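Local coordinates for protein threonine--tRNA ligase catalytic subunit (Aeropyrum pernix, PDB 3A32) that attaches threonine to its cognate tRNA in two steps, first activating the amino acid with ATP, and probably cannot clear mischarged seryl-tRNA because it lacks an editing domain, at residues A[206-210]-A[251-255]. Numbering follows the deposited sequence.
Sequences LSMSD and EGEAA
Met208 O points into the bend of residues 251-255, where three successive backbone nitrogens face it, a worked example of a loop whose backbone nitrogens gather near the carbonyls at a strand end. Ala254 N donates to Met208 O at 3.0 Å. That bond is fairly straight at 162°, and its donor stands well above the carbonyl plane. Gly252 N and Glu253 N lie 2.9 and 3.0 Å from Met208 O. One residue further along, Gly252 N gives a weak bond to Ser209 O at 3.2 Å, and the positive phi of Gly252 turns the chain between the two points.

The side chain of Glu251 can be followed along the outer side of the contact. CB starts away from the opposite segment, but with CG anti to the backbone N (chi1 173°), the extended chain runs alongside that segment. Glu251 CG rests 3.6 Å from Ser209 O, CD continues the line, and Glu251 OE2 ends 4.0 Å from Asp210 OD1. The two carboxylates are turned 61° apart, and their like charges would be expected to disfavour a closer approach; Asp210 OD1 is bonded instead to Ser212 N.

In the mixed, largely antiparallel sheet of the class II synthetase core, strand 202-207 runs parallel to the edge strand 246-250, with helix 222-243 in the connection between them, a beta-alpha-beta crossover. The contact spans the end of strand 202-207 and the loop that follows strand 246-250, where Met208 still pairs with Leu250 through the backbone. Ser209 OG turns to Glu229 of that helix.

At the strand end of the contact, Ser207 CB packs against Glu253 CB at 3.7 Å, while Ala254 CB sits 3.3 Å from Ser207 O and also touches Trp225 and Phe218.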
loop_
_atom_site.group_PDB
_atom_site.type_symbol
_atom_site.label_atom_id
_atom_site.label_comp_id
_atom_site.label_asym_id
_atom_site.label_seq_id
_atom_site.Cartn_x
_atom_site.Cartn_y
_atom_site.Cartn_z
ATOM N N LEU A 206 2.262 -25.307 -20.411
ATOM C CA LEU A 206 1.764 -26.170 -19.338
ATOM C C LEU A 206 2.826 -27.146 -18.908
ATOM O O LEU A 206 3.514 -27.731 -19.762
ATOM C CB LEU A 206 0.523 -26.936 -19.782
ATOM C CG LEU A 206 -0.618 -26.215 -20.534
ATOM C CD1 LEU A 206 -1.838 -27.158 -20.763
ATOM C CD2 LEU A 206 -1.098 -24.891 -19.872
ATOM N N SER A 207 2.996 -27.317 -17.595
ATOM C CA SER A 207 3.917 -28.337 -17.088
ATOM C C SER A 207 3.167 -29.429 -16.291
ATOM O O SER A 207 2.526 -29.159 -15.277
ATOM C CB SER A 207 5.042 -27.690 -16.293
ATOM O OG SER A 207 5.724 -26.720 -17.081
ATOM N N MET A 208 3.237 -30.658 -16.776
ATOM C CA MET A 208 2.352 -31.734 -16.323
ATOM C C MET A 208 3.141 -32.843 -15.636
ATOM O O MET A 208 4.354 -32.813 -15.653
ATOM C CB MET A 208 1.588 -32.316 -17.521
ATOM C CG MET A 208 0.997 -31.308 -18.459
ATOM S SD MET A 208 -0.244 -30.264 -17.634
ATOM C CE MET A 208 -1.553 -30.263 -18.869
ATOM N N SER A 209 2.436 -33.810 -15.028
ATOM C CA SER A 209 3.055 -35.020 -14.490
ATOM C C SER A 209 3.595 -35.901 -15.586
ATOM O O SER A 209 3.268 -35.741 -16.762
ATOM C CB SER A 209 2.068 -35.883 -13.702
ATOM O OG SER A 209 1.041 -36.345 -14.553
ATOM N N ASP A 210 4.457 -36.814 -15.158
ATOM C CA ASP A 210 4.679 -38.079 -15.847
ATOM C C ASP A 210 3.737 -39.034 -15.121
ATOM O O ASP A 210 3.881 -39.264 -13.928
ATOM C CB ASP A 210 6.135 -38.510 -15.678
ATOM C CG ASP A 210 6.495 -39.800 -16.465
ATOM O OD1 ASP A 210 5.647 -40.735 -16.685
ATOM O OD2 ASP A 210 7.684 -39.854 -16.832
ATOM N N GLU A 251 5.483 -32.819 -20.615
ATOM C CA GLU A 251 5.285 -33.957 -19.771
ATOM C C GLU A 251 6.412 -34.050 -18.765
ATOM O O GLU A 251 7.585 -33.867 -19.120
ATOM C CB GLU A 251 5.149 -35.247 -20.602
ATOM C CG GLU A 251 5.092 -36.552 -19.737
ATOM C CD GLU A 251 4.835 -37.836 -20.574
ATOM O OE1 GLU A 251 5.031 -37.776 -21.805
ATOM O OE2 GLU A 251 4.427 -38.871 -20.004
ATOM N N GLY A 252 6.051 -34.318 -17.507
ATOM C CA GLY A 252 7.037 -34.557 -16.474
ATOM C C GLY A 252 7.667 -33.317 -15.880
ATOM O O GLY A 252 8.590 -33.439 -15.073
ATOM N N GLU A 253 7.183 -32.126 -16.244
ATOM C CA GLU A 253 7.800 -30.877 -15.747
ATOM C C GLU A 253 7.083 -30.227 -14.587
ATOM O O GLU A 253 7.567 -29.232 -14.046
ATOM C CB GLU A 253 8.020 -29.822 -16.843
ATOM C CG GLU A 253 8.883 -30.278 -18.058
ATOM C CD GLU A 253 10.363 -30.586 -17.776
ATOM O OE1 GLU A 253 10.886 -30.320 -16.668
ATOM O OE2 GLU A 253 11.018 -31.119 -18.702
ATOM N N ALA A 254 5.932 -30.760 -14.202
ATOM C CA ALA A 254 5.176 -30.168 -13.073
ATOM C C ALA A 254 5.997 -30.172 -11.780
ATOM O O ALA A 254 6.941 -30.939 -11.637
ATOM C CB ALA A 254 3.861 -30.912 -12.861
ATOM N N ALA A 255 5.629 -29.323 -10.835
ATOM C CA ALA A 255 6.098 -29.484 -9.437
ATOM C C ALA A 255 5.635 -30.840 -8.888
ATOM O O ALA A 255 4.617 -31.365 -9.330
ATOM C CB ALA A 255 5.530 -28.373 -8.557
#